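Porphyranase B (Zobellia galactanivorans, PDB 3JUU) cleaves the sulfated red-algal polysaccharide porphyran at beta-D-galactopyranose-(1->4)-alpha-L-galactopyranose-6-sulfate linkages, as a glycoside hydrolase of family GH16. Local coordinates at residues 24-30 / 271-277. Sequence-based numbering, arbitrary orientation.
Sequences HQEWKLI and RSWQLVD. With SO4 (sulfate ion), chain D.
Two leucines each lay a methyl group over the face of a tryptophan on the partner strand: L275 CD1 sits 3.6 Å from the centroid of the W27 six-membered ring, and L29 CD1 3.7 Å from that of W273. Each CH-pi contact lies within a non-hydrogen-bonded pair, W27-L275 or L29-W273 (CA-CA 4.7 and 4.5 Å), on a shared face; both tryptophans are m and both leucines t at chi1, and W27 CB to W273 CE3 (3.9 Å) links the two pairs. Hydrogen-bonded pairs alternate with these, K28-Q274 between them and E26-V276 beyond W27-L275, side chains on the other face. E26 N to V276 O and K28 N to Q274 O measure 2.8 Å, the reverse bonds V276 N to E26 O and Q274 N to K28 O 2.9 Å, and I30 N donates a hydrogen bond to S272 O (2.7 Å). The axes of extended strands 26-29 and 271-276 approach to 4.5 Å, with 139° between their N-to-C directions: antiparallel but markedly twisted. W27 NE1 is hydrogen-bonded to D19, W273 NE1 to E111. R271 grips a sulfate, probably from the crystallisation liquor, through NH1 to O3 (2.7 Å) and NH2 to O2 (2.8 Å). The principle illustrated is N- and C-terminal strands pairing within a GH16 beta-sandwich jelly roll.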
loop_
_atom_site.group_PDB
_atom_site.type_symbol
_atom_site.label_atom_id
_atom_site.label_comp_id
_atom_site.label_asym_id
_atom_site.label_seq_id
_atom_site.Cartn_x
_atom_site.Cartn_y
_atom_site.Cartn_z
ATOM N N HIS A 24 28.260 -8.376 -7.809
ATOM C CA HIS A 24 29.022 -7.953 -6.569
ATOM C C HIS A 24 28.221 -7.106 -5.568
ATOM O O HIS A 24 28.802 -6.333 -4.750
ATOM C CB HIS A 24 30.425 -7.354 -6.841
ATOM C CG HIS A 24 31.359 -8.300 -7.552
ATOM N ND1 HIS A 24 31.566 -9.606 -7.134
ATOM C CD2 HIS A 24 32.121 -8.136 -8.668
ATOM C CE1 HIS A 24 32.404 -10.202 -7.967
ATOM N NE2 HIS A 24 32.757 -9.333 -8.903
ATOM N N GLN A 25 26.896 -7.250 -5.648
ATOM C CA GLN A 25 25.982 -6.518 -4.751
ATOM C C GLN A 25 25.240 -7.499 -3.906
ATOM O O GLN A 25 25.116 -8.685 -4.258
ATOM C CB GLN A 25 24.996 -5.662 -5.531
ATOM C CG GLN A 25 25.629 -4.686 -6.497
ATOM C CD GLN A 25 24.631 -3.895 -7.318
ATOM O OE1 GLN A 25 23.788 -4.446 -8.012
ATOM N NE2 GLN A 25 24.714 -2.578 -7.211
ATOM N N GLU A 26 24.723 -7.009 -2.777
ATOM C CA GLU A 26 23.851 -7.851 -1.988
ATOM C C GLU A 26 22.667 -7.047 -1.431
ATOM O O GLU A 26 22.732 -5.849 -1.354
ATOM C CB GLU A 26 24.616 -8.521 -0.846
ATOM C CG GLU A 26 25.340 -7.617 0.090
ATOM C CD GLU A 26 26.185 -8.439 1.069
ATOM O OE1 GLU A 26 25.624 -9.388 1.703
ATOM O OE2 GLU A 26 27.407 -8.155 1.182
ATOM N N TRP A 27 21.597 -7.742 -1.095
ATOM C CA TRP A 27 20.411 -7.076 -0.521
ATOM C C TRP A 27 20.526 -7.138 0.997
ATOM O O TRP A 27 20.755 -8.223 1.528
ATOM C CB TRP A 27 19.167 -7.858 -0.916
ATOM C CG TRP A 27 18.853 -7.806 -2.366
ATOM C CD1 TRP A 27 18.998 -8.806 -3.247
ATOM C CD2 TRP A 27 18.327 -6.696 -3.097
ATOM N NE1 TRP A 27 18.555 -8.421 -4.496
ATOM C CE2 TRP A 27 18.190 -7.118 -4.453
ATOM C CE3 TRP A 27 17.991 -5.388 -2.760
ATOM C CZ2 TRP A 27 17.721 -6.291 -5.454
ATOM C CZ3 TRP A 27 17.577 -4.532 -3.744
ATOM C CH2 TRP A 27 17.412 -4.991 -5.109
ATOM N N LYS A 28 20.334 -6.008 1.675
ATOM C CA LYS A 28 20.428 -5.922 3.124
ATOM C C LYS A 28 19.080 -5.448 3.723
ATOM O O LYS A 28 18.598 -4.351 3.370
ATOM C CB LYS A 28 21.559 -4.920 3.486
ATOM C CG LYS A 28 21.743 -4.676 5.023
ATOM C CD LYS A 28 22.902 -3.689 5.312
ATOM C CE LYS A 28 22.873 -3.108 6.733
ATOM N NZ LYS A 28 23.418 -1.699 6.640
ATOM N N LEU A 29 18.546 -6.246 4.640
ATOM C CA LEU A 29 17.274 -5.894 5.324
ATOM C C LEU A 29 17.342 -4.594 6.028
ATOM O O LEU A 29 18.322 -4.307 6.774
ATOM C CB LEU A 29 16.823 -7.014 6.271
ATOM C CG LEU A 29 15.321 -6.863 6.657
ATOM C CD1 LEU A 29 14.479 -7.349 5.479
ATOM C CD2 LEU A 29 15.051 -7.794 7.878
ATOM N N ILE A 30 16.355 -3.731 5.759
ATOM C CA ILE A 30 16.220 -2.482 6.503
ATOM C C ILE A 30 15.298 -2.847 7.709
ATOM O O ILE A 30 14.060 -2.963 7.578
ATOM C CB ILE A 30 15.597 -1.364 5.686
ATOM C CG1 ILE A 30 16.464 -1.070 4.434
ATOM C CG2 ILE A 30 15.345 -0.067 6.537
ATOM C CD1 ILE A 30 15.634 -0.278 3.422
ATOM N N ARG A 271 8.918 -6.581 3.949
ATOM C CA ARG A 271 10.396 -6.613 4.041
ATOM C C ARG A 271 10.891 -5.542 3.139
ATOM O O ARG A 271 10.506 -5.495 1.953
ATOM C CB ARG A 271 10.898 -8.033 3.555
ATOM C CG ARG A 271 10.355 -9.146 4.478
ATOM C CD ARG A 271 10.743 -10.538 3.977
ATOM N NE ARG A 271 10.235 -11.604 4.862
ATOM C CZ ARG A 271 10.095 -12.861 4.468
ATOM N NH1 ARG A 271 10.334 -13.178 3.179
ATOM N NH2 ARG A 271 9.587 -13.782 5.293
ATOM N N SER A 272 11.787 -4.728 3.675
ATOM C CA SER A 272 12.348 -3.582 2.979
ATOM C C SER A 272 13.874 -3.763 2.958
ATOM O O SER A 272 14.457 -4.264 3.936
ATOM C CB SER A 272 11.972 -2.366 3.780
ATOM O OG SER A 272 10.559 -2.209 3.828
ATOM N N TRP A 273 14.502 -3.417 1.845
ATOM C CA TRP A 273 15.918 -3.793 1.604
ATOM C C TRP A 273 16.617 -2.673 0.885
ATOM O O TRP A 273 16.008 -1.954 0.084
ATOM C CB TRP A 273 16.013 -5.046 0.694
ATOM C CG TRP A 273 15.138 -6.252 1.031
ATOM C CD1 TRP A 273 13.770 -6.447 0.728
ATOM C CD2 TRP A 273 15.561 -7.446 1.669
ATOM N NE1 TRP A 273 13.354 -7.674 1.176
ATOM C CE2 TRP A 273 14.433 -8.318 1.742
ATOM C CE3 TRP A 273 16.815 -7.874 2.217
ATOM C CZ2 TRP A 273 14.504 -9.602 2.325
ATOM C CZ3 TRP A 273 16.876 -9.134 2.806
ATOM C CH2 TRP A 273 15.735 -9.992 2.847
ATOM N N GLN A 274 17.906 -2.512 1.195
ATOM C CA GLN A 274 18.820 -1.668 0.429
ATOM C C GLN A 274 19.781 -2.596 -0.357
ATOM O O GLN A 274 20.116 -3.719 0.091
ATOM C CB GLN A 274 19.696 -0.870 1.376
ATOM C CG GLN A 274 19.080 0.325 1.999
ATOM C CD GLN A 274 20.034 0.946 3.041
ATOM O OE1 GLN A 274 20.998 0.299 3.463
ATOM N NE2 GLN A 274 19.792 2.206 3.413
ATOM N N LEU A 275 20.199 -2.116 -1.525
ATOM C CA LEU A 275 21.124 -2.823 -2.347
ATOM C C LEU A 275 22.478 -2.179 -2.060
ATOM O O LEU A 275 22.638 -0.957 -2.202
ATOM C CB LEU A 275 20.748 -2.589 -3.815
ATOM C CG LEU A 275 21.520 -3.508 -4.760
ATOM C CD1 LEU A 275 21.342 -4.980 -4.557
ATOM C CD2 LEU A 275 21.077 -3.057 -6.204
ATOM N N VAL A 276 23.410 -2.993 -1.577
ATOM C CA VAL A 276 24.737 -2.460 -1.175
ATOM C C VAL A 276 25.858 -3.217 -1.911
ATOM O O VAL A 276 25.686 -4.394 -2.295
ATOM C CB VAL A 276 24.970 -2.509 0.353
ATOM C CG1 VAL A 276 23.905 -1.507 1.139
ATOM C CG2 VAL A 276 24.942 -3.966 0.888
ATOM N N ASP A 277 26.987 -2.515 -2.076
ATOM C CA ASP A 277 28.202 -3.045 -2.773
ATOM C C ASP A 277 29.100 -3.858 -1.847
ATOM O O ASP A 277 28.812 -5.054 -1.614
ATOM C CB ASP A 277 28.962 -1.902 -3.511
ATOM C CG ASP A 277 28.109 -1.236 -4.606
ATOM O OD1 ASP A 277 26.835 -1.172 -4.504
ATOM O OD2 ASP A 277 28.693 -0.750 -5.600
HETATM S S SO4 D . 8.654 -16.648 3.411
HETATM O O1 SO4 D . 9.155 -17.988 3.127
HETATM O O2 SO4 D . 8.746 -16.382 4.853
HETATM O O3 SO4 D . 9.480 -15.700 2.658
HETATM O O4 SO4 D . 7.245 -16.574 2.959
#